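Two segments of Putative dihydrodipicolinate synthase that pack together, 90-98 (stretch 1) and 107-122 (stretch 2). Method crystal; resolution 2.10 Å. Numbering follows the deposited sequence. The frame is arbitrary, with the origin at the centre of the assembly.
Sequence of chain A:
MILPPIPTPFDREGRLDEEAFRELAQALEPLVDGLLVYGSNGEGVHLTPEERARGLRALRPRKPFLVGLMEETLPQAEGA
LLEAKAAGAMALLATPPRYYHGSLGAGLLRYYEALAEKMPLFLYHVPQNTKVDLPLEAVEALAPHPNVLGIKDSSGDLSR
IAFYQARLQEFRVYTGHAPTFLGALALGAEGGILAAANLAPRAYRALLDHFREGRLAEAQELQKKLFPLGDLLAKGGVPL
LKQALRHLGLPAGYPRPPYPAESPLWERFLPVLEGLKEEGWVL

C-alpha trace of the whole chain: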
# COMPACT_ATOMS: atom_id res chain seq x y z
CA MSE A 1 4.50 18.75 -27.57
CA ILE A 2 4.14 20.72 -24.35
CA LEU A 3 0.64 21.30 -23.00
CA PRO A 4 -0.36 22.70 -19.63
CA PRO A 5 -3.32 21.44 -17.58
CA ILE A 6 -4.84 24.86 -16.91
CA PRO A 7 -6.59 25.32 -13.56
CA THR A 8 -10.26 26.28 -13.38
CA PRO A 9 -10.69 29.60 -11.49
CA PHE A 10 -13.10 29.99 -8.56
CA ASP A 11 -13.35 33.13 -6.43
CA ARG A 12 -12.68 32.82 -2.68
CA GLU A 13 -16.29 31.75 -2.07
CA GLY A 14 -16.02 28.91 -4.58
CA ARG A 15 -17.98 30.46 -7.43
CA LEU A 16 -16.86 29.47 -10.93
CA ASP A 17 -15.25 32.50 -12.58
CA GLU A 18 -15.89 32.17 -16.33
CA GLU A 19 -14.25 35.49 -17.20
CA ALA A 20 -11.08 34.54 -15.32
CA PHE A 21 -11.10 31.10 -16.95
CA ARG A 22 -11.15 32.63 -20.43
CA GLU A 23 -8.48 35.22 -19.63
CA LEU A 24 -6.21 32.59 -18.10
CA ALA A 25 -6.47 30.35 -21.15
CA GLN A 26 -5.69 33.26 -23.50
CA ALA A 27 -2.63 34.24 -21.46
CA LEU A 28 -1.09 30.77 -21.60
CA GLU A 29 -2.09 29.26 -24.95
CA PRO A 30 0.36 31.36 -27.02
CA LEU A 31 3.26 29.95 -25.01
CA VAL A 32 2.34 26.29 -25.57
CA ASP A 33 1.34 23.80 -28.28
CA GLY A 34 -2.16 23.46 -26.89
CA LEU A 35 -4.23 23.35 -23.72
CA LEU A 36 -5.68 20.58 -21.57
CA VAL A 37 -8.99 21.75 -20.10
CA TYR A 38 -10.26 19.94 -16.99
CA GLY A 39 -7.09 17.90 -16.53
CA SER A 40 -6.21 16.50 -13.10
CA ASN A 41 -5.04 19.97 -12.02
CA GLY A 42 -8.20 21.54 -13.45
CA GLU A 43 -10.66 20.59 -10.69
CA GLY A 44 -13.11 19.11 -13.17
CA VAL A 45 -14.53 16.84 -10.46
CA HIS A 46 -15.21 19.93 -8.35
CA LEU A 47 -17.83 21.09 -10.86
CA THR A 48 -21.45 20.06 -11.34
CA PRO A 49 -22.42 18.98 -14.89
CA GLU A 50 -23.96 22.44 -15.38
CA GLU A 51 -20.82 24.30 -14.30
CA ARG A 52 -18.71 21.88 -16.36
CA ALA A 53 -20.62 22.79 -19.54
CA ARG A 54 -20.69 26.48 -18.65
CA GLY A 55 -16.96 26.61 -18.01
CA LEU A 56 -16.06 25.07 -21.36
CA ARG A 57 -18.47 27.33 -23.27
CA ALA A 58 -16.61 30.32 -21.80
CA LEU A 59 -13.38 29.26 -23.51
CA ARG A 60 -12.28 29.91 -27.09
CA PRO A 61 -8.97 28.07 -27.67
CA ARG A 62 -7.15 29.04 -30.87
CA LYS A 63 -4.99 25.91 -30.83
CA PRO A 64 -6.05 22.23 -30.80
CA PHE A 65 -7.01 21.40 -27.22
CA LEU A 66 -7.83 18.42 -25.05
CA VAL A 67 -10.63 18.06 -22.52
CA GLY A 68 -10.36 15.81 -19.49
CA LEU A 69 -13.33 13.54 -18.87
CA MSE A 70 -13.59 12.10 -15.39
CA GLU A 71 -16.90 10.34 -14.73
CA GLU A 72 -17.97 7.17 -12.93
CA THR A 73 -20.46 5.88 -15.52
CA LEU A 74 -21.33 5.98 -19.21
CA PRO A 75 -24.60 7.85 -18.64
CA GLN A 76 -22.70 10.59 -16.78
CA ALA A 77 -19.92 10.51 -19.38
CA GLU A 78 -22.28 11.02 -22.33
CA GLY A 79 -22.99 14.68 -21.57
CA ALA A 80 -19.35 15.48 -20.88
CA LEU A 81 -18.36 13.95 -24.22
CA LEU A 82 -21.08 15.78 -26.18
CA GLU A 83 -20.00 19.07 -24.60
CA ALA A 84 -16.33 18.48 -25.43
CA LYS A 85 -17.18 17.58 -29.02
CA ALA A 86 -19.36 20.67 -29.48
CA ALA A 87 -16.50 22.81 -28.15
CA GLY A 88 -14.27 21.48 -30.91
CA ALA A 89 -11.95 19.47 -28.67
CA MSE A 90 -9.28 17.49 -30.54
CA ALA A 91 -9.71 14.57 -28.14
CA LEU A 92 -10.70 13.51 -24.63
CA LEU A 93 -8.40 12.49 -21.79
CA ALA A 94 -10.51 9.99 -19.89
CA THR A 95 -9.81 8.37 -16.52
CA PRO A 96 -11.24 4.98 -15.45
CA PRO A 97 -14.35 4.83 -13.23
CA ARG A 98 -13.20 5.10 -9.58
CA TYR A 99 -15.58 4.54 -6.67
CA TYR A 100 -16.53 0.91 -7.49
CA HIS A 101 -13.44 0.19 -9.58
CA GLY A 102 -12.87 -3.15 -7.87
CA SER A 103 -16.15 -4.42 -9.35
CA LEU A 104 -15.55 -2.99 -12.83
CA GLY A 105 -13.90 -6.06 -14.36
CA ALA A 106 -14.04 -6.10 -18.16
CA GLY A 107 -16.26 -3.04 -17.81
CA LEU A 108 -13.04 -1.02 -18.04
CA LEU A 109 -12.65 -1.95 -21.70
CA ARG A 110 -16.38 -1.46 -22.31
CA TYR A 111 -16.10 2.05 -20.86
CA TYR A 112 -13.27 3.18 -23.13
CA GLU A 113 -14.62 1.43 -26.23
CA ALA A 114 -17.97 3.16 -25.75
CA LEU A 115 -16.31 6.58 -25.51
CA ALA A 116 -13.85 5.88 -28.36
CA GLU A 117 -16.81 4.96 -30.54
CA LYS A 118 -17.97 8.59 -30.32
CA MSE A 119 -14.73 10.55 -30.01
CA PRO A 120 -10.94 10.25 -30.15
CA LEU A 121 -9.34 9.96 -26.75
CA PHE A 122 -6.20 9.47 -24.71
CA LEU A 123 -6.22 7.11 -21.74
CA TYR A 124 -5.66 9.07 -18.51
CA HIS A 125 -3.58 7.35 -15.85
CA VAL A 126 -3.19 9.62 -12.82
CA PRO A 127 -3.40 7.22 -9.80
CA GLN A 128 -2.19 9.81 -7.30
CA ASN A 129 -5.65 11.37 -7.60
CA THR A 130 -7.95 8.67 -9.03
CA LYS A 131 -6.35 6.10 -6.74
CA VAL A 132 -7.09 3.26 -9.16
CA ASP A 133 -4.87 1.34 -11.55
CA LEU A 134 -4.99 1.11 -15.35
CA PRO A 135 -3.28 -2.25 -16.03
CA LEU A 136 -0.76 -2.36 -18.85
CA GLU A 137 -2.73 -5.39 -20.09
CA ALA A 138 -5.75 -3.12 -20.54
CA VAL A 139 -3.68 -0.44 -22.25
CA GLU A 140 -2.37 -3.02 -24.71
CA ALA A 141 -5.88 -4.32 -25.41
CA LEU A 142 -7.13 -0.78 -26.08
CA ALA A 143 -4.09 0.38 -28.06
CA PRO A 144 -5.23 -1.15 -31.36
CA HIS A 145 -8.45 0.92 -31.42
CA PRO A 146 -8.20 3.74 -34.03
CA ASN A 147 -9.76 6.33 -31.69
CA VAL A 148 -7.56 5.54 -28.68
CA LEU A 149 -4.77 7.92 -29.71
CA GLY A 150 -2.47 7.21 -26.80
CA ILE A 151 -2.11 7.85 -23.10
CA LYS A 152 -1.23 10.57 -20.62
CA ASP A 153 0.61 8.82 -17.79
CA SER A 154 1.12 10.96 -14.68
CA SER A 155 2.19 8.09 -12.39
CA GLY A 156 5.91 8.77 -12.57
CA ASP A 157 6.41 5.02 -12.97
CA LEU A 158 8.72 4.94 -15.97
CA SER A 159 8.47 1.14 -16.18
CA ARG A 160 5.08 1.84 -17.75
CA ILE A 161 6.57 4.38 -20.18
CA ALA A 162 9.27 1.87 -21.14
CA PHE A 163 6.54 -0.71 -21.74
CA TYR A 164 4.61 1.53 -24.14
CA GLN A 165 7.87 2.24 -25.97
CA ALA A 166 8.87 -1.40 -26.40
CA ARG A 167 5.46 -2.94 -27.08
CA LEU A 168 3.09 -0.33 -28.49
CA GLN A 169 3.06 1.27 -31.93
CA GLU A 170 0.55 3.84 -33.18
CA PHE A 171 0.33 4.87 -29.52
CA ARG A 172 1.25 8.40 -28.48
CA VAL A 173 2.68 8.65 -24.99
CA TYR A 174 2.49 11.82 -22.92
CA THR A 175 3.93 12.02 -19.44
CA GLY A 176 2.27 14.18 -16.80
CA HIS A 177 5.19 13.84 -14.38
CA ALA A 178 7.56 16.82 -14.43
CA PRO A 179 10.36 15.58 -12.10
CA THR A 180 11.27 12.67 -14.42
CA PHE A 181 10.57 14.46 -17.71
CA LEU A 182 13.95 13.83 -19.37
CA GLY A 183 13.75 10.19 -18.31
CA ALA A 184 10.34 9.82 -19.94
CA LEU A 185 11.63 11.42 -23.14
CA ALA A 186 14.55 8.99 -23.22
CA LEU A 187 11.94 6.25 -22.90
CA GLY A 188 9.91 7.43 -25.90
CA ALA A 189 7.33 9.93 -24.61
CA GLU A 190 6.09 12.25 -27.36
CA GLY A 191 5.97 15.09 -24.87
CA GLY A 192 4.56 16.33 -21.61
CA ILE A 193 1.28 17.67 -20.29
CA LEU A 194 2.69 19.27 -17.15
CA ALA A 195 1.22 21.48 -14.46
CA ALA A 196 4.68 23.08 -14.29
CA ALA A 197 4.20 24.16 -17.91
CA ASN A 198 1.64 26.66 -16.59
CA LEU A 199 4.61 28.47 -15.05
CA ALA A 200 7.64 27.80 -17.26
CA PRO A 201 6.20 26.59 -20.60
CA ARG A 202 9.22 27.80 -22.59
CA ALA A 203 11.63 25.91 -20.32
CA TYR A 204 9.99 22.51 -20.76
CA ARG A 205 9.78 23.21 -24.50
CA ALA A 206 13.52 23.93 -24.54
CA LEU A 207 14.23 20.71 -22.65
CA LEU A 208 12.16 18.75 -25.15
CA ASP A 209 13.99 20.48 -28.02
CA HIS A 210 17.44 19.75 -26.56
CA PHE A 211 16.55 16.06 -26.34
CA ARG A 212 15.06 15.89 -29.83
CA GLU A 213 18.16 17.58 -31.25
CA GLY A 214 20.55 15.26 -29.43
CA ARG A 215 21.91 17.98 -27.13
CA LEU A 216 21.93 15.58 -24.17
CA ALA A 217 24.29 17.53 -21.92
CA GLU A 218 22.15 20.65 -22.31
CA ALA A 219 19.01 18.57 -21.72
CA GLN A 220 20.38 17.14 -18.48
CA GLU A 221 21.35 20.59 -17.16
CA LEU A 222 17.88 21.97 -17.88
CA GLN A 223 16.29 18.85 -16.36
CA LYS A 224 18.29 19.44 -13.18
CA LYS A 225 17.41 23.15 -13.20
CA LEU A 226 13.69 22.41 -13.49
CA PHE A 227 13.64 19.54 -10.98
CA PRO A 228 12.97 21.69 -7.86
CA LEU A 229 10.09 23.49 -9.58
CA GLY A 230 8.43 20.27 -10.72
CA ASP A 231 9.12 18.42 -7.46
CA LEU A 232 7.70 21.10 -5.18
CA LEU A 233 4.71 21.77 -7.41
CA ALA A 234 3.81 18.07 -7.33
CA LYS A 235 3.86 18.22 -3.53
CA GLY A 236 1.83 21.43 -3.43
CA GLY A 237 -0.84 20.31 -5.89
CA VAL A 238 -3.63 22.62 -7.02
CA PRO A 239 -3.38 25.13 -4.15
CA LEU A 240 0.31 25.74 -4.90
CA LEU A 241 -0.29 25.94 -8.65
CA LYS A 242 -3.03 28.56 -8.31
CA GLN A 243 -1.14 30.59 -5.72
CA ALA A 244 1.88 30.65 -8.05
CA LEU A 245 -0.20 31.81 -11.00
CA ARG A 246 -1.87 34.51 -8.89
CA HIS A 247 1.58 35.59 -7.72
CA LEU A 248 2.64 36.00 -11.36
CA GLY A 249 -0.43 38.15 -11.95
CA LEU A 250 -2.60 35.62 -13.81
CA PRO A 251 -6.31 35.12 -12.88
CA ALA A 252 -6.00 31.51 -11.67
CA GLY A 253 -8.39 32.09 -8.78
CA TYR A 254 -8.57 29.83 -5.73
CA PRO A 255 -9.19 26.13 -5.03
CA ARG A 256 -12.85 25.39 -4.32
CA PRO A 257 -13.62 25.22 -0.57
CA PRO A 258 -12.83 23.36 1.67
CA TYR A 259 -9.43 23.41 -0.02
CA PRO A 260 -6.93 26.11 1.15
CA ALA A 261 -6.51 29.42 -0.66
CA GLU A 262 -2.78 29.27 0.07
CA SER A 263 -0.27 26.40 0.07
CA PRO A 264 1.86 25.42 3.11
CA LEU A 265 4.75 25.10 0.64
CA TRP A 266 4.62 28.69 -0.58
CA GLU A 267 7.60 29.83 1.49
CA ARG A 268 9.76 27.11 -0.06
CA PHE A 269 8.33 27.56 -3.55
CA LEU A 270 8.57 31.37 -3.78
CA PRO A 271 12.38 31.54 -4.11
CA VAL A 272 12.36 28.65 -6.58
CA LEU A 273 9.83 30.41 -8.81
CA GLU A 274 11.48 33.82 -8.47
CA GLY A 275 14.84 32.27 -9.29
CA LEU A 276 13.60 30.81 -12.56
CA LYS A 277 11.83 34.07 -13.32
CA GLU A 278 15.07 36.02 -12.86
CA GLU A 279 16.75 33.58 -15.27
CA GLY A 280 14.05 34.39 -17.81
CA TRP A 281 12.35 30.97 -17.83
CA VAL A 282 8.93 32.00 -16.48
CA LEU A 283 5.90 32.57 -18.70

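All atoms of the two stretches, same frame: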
# COMPACT_ATOMS: atom_id res chain seq x y z
N MSE A 90 -10.02 18.42 -29.68
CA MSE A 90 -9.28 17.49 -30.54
C MSE A 90 -9.45 16.05 -30.04
O MSE A 90 -9.52 15.11 -30.83
CB MSE A 90 -7.81 17.90 -30.54
CG MSE A 90 -6.83 16.77 -30.69
SE MSE A 90 -5.04 17.48 -30.70
CE MSE A 90 -5.00 18.09 -28.83
N ALA A 91 -9.54 15.89 -28.73
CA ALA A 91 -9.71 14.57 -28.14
C ALA A 91 -9.99 14.68 -26.65
O ALA A 91 -9.84 15.75 -26.05
CB ALA A 91 -8.47 13.71 -28.37
N LEU A 92 -10.41 13.57 -26.06
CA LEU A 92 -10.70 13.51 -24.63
C LEU A 92 -9.51 12.87 -23.93
O LEU A 92 -8.69 12.20 -24.56
CB LEU A 92 -11.94 12.65 -24.37
CG LEU A 92 -13.27 13.03 -25.00
CD1 LEU A 92 -14.24 11.87 -24.86
CD2 LEU A 92 -13.82 14.29 -24.33
N LEU A 93 -9.43 13.10 -22.63
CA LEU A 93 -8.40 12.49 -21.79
C LEU A 93 -9.27 11.91 -20.69
O LEU A 93 -9.63 12.60 -19.74
CB LEU A 93 -7.44 13.56 -21.24
CG LEU A 93 -5.98 13.36 -21.65
CD1 LEU A 93 -5.11 14.49 -21.11
CD2 LEU A 93 -5.49 12.02 -21.13
N ALA A 94 -9.62 10.64 -20.83
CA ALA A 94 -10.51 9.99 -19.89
C ALA A 94 -9.87 9.04 -18.87
O ALA A 94 -9.05 8.20 -19.22
CB ALA A 94 -11.61 9.24 -20.65
N THR A 95 -10.29 9.19 -17.62
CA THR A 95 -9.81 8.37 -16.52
C THR A 95 -10.79 7.21 -16.33
O THR A 95 -11.93 7.28 -16.77
CB THR A 95 -9.78 9.17 -15.20
OG1 THR A 95 -11.07 9.75 -14.99
CG2 THR A 95 -8.73 10.28 -15.25
N PRO A 96 -10.35 6.13 -15.67
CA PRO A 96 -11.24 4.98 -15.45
C PRO A 96 -12.23 5.29 -14.33
O PRO A 96 -12.00 6.17 -13.51
CB PRO A 96 -10.28 3.87 -15.01
CG PRO A 96 -8.93 4.32 -15.51
CD PRO A 96 -8.97 5.80 -15.28
N PRO A 97 -13.38 4.58 -14.30
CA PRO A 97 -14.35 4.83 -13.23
C PRO A 97 -13.57 4.57 -11.93
O PRO A 97 -12.66 3.75 -11.92
CB PRO A 97 -15.43 3.79 -13.49
CG PRO A 97 -15.42 3.70 -14.99
CD PRO A 97 -13.94 3.67 -15.32
N ARG A 98 -13.94 5.24 -10.84
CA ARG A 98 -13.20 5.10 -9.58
C ARG A 98 -13.83 4.42 -8.36
O ARG A 98 -13.31 3.43 -7.85
CB ARG A 98 -12.72 6.47 -9.11
CG ARG A 98 -11.67 7.13 -9.97
CD ARG A 98 -11.83 8.63 -9.85
NE ARG A 98 -12.84 9.09 -10.79
CZ ARG A 98 -13.65 10.12 -10.58
NH1 ARG A 98 -13.59 10.82 -9.45
NH2 ARG A 98 -14.51 10.46 -11.52
N GLY A 107 -15.52 -4.27 -17.56
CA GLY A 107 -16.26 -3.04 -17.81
C GLY A 107 -15.31 -1.89 -18.12
O GLY A 107 -15.73 -0.87 -18.66
N LEU A 108 -14.04 -2.05 -17.77
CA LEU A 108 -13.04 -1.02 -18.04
C LEU A 108 -12.90 -0.85 -19.55
O LEU A 108 -12.88 0.27 -20.06
CB LEU A 108 -11.68 -1.41 -17.46
CG LEU A 108 -10.53 -0.44 -17.75
CD1 LEU A 108 -10.78 0.89 -17.06
CD2 LEU A 108 -9.23 -1.03 -17.27
N LEU A 109 -12.79 -1.97 -20.25
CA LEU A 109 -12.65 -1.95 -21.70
C LEU A 109 -13.95 -1.45 -22.33
O LEU A 109 -13.93 -0.67 -23.28
CB LEU A 109 -12.32 -3.35 -22.23
CG LEU A 109 -11.05 -3.99 -21.67
CD1 LEU A 109 -10.87 -5.39 -22.24
CD2 LEU A 109 -9.85 -3.12 -22.01
N ARG A 110 -15.08 -1.89 -21.79
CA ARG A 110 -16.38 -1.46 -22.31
C ARG A 110 -16.52 0.05 -22.19
O ARG A 110 -17.08 0.70 -23.07
CB ARG A 110 -17.53 -2.14 -21.55
CG ARG A 110 -17.62 -3.64 -21.75
CD ARG A 110 -19.00 -4.17 -21.37
NE ARG A 110 -19.28 -4.06 -19.94
CZ ARG A 110 -18.84 -4.91 -19.02
NH1 ARG A 110 -18.08 -5.94 -19.37
NH2 ARG A 110 -19.16 -4.74 -17.74
N TYR A 111 -16.02 0.61 -21.09
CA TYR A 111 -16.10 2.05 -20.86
C TYR A 111 -15.36 2.82 -21.95
O TYR A 111 -15.93 3.68 -22.62
CB TYR A 111 -15.49 2.38 -19.49
CG TYR A 111 -15.63 3.84 -19.08
CD1 TYR A 111 -16.88 4.39 -18.80
CD2 TYR A 111 -14.51 4.66 -18.99
CE1 TYR A 111 -17.01 5.73 -18.43
CE2 TYR A 111 -14.63 6.00 -18.63
CZ TYR A 111 -15.88 6.53 -18.35
OH TYR A 111 -16.00 7.85 -18.00
N TYR A 112 -14.08 2.51 -22.13
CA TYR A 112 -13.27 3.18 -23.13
C TYR A 112 -13.72 2.94 -24.57
O TYR A 112 -13.65 3.85 -25.40
CB TYR A 112 -11.80 2.78 -22.97
CG TYR A 112 -11.11 3.47 -21.81
CD1 TYR A 112 -10.63 2.75 -20.72
CD2 TYR A 112 -10.94 4.86 -21.81
CE1 TYR A 112 -10.00 3.39 -19.65
CE2 TYR A 112 -10.31 5.51 -20.75
CZ TYR A 112 -9.84 4.77 -19.68
OH TYR A 112 -9.20 5.41 -18.65
N GLU A 113 -14.18 1.73 -24.87
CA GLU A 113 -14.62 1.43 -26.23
C GLU A 113 -15.89 2.21 -26.55
O GLU A 113 -16.08 2.64 -27.69
CB GLU A 113 -14.85 -0.07 -26.39
CG GLU A 113 -13.58 -0.88 -26.16
CD GLU A 113 -13.80 -2.37 -26.24
OE1 GLU A 113 -14.94 -2.82 -26.02
OE2 GLU A 113 -12.81 -3.10 -26.50
N ALA A 114 -16.74 2.41 -25.55
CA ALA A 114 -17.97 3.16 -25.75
C ALA A 114 -17.63 4.62 -26.07
O ALA A 114 -18.19 5.21 -26.99
CB ALA A 114 -18.84 3.09 -24.51
N LEU A 115 -16.72 5.20 -25.30
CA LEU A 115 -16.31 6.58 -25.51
C LEU A 115 -15.57 6.75 -26.84
O LEU A 115 -15.82 7.70 -27.59
CB LEU A 115 -15.42 7.06 -24.36
CG LEU A 115 -16.00 7.02 -22.94
CD1 LEU A 115 -14.96 7.54 -21.95
CD2 LEU A 115 -17.27 7.86 -22.86
N ALA A 116 -14.65 5.83 -27.13
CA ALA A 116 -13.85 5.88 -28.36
C ALA A 116 -14.72 5.74 -29.60
O ALA A 116 -14.33 6.14 -30.69
CB ALA A 116 -12.79 4.78 -28.34
N GLU A 117 -15.90 5.15 -29.43
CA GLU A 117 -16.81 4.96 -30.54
C GLU A 117 -17.37 6.31 -30.97
O GLU A 117 -17.74 6.49 -32.14
CB GLU A 117 -17.96 4.03 -30.11
CG GLU A 117 -18.88 3.59 -31.23
CD GLU A 117 -18.15 2.82 -32.31
OE1 GLU A 117 -17.47 1.82 -31.98
OE2 GLU A 117 -18.26 3.21 -33.50
N LYS A 118 -17.42 7.26 -30.04
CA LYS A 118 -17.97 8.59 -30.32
C LYS A 118 -16.92 9.70 -30.48
O LYS A 118 -17.19 10.73 -31.11
CB LYS A 118 -18.93 8.99 -29.18
CG LYS A 118 -20.00 7.95 -28.85
CD LYS A 118 -21.00 7.76 -29.99
CE LYS A 118 -21.81 9.02 -30.23
NZ LYS A 118 -22.83 8.83 -31.30
N MSE A 119 -15.73 9.51 -29.92
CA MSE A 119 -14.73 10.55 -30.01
C MSE A 119 -13.34 10.03 -29.74
O MSE A 119 -13.15 9.09 -28.99
CB MSE A 119 -15.03 11.66 -28.99
CG MSE A 119 -14.98 13.06 -29.53
SE MSE A 119 -15.21 14.24 -28.04
CE MSE A 119 -13.60 15.30 -28.33
N PRO A 120 -12.33 10.67 -30.35
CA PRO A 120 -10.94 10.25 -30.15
C PRO A 120 -10.58 10.56 -28.71
O PRO A 120 -11.08 11.54 -28.14
CB PRO A 120 -10.16 11.14 -31.14
CG PRO A 120 -11.20 11.45 -32.20
CD PRO A 120 -12.43 11.70 -31.40
N LEU A 121 -9.75 9.72 -28.11
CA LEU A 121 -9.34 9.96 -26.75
C LEU A 121 -8.00 9.39 -26.36
O LEU A 121 -7.45 8.51 -27.04
CB LEU A 121 -10.41 9.44 -25.75
CG LEU A 121 -10.67 7.99 -25.29
CD1 LEU A 121 -11.86 7.42 -26.04
CD2 LEU A 121 -9.45 7.11 -25.44
N PHE A 122 -7.46 9.92 -25.27
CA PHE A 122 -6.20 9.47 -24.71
C PHE A 122 -6.60 8.84 -23.38
O PHE A 122 -7.52 9.32 -22.72
CB PHE A 122 -5.28 10.66 -24.42
CG PHE A 122 -4.57 11.20 -25.63
CD1 PHE A 122 -3.32 10.71 -25.99
CD2 PHE A 122 -5.14 12.21 -26.40
CE1 PHE A 122 -2.64 11.21 -27.09
CE2 PHE A 122 -4.48 12.72 -27.51
CZ PHE A 122 -3.22 12.22 -27.86
O HOH W 1 -13.91 9.17 -17.08

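This contact is a parallel pairing of two short strands, extended by a helix that precedes the second strand and packs two tyrosines and two leucines against the first strand and the prolines that follow it. Together the two stretches bury 748 Å² of surface, counting both sides.

The strand pairing rests on three backbone hydrogen bonds. Leu92 N donates to Pro120 O at 3.0 Å. Phe122 N donates to Leu92 O at 2.7 Å. Ala94 N donates to Phe122 O at 3.1 Å. Leu92 thus uses both its amide and its carbonyl, and reaches the residues before and after Leu121, its partner in register. This is the usual pattern of parallel strands. Two CA-H...O contacts accompany it: Leu121 CA lies 3.2 Å from Leu92 O, and Leu93 CA lies 3.4 Å from Phe122 O.

Paired residues send their side chains to the same face of the sheet. Leu92 and Leu121 share one face, with Leu92 CB 3.8 Å from Leu121 CB. The end of the Leu121 side chain then leads away from stretch 1. Leu93 and Phe122 share the other face, where Leu93 CD2 comes within 3.6 Å of Phe122 CB. Leu93 has an off-well chi1 of -120°, and the end of its side chain comes nearer to stretch 2. The Phe122 ring also meets Ala91, with Phe122 CD2 4.1 Å from Ala91 CB.

The link between helix and second strand adds to the apolar packing. Met119 is a selenomethionine, and Met119 SE sits 3.8 Å from Leu92 CG. Leu92 has the largest area covered by the other stretch, 98 Å². In the same link, Pro120 CB lies 4.1 Å from Ala91 CB.

The helix meets stretch 1 further along. Ala94 points toward it, and its small side chain touches two helix residues: Ala94 CB is 4.0 Å from Leu115 CD1 and 4.0 Å from Tyr112 CE2. Tyr112 adds a polar tie. Tyr112 OH donates a hydrogen bond to Ala94 O at 2.9 Å, and that oxygen lies at the edge of the ring, near its plane. Helix and strand are therefore joined by a side chain-to-backbone bond as well as by packing. Tyr112 OH is also 3.3 Å from Pro96 N, but this is no hydrogen bond, because the proline nitrogen carries no hydrogen.

The two prolines continue the contact. Pro96 CB packs 3.7 Å from Leu108 CD1, one turn before Tyr112 in the helix. Pro97 lies over one face of the Tyr111 ring. Pro97 CG is 4.0 Å from the centroid of the Tyr111 ring and only 7° off the normal, so this is a well-centred CH-pi contact.

Tyr111 is also linked to stretch 1 through water 1. The water oxygen is 2.6 Å from Tyr111 OH and 2.8 Å from Thr95 O. It bridges a helix hydroxyl to a backbone carbonyl just beyond Ala94.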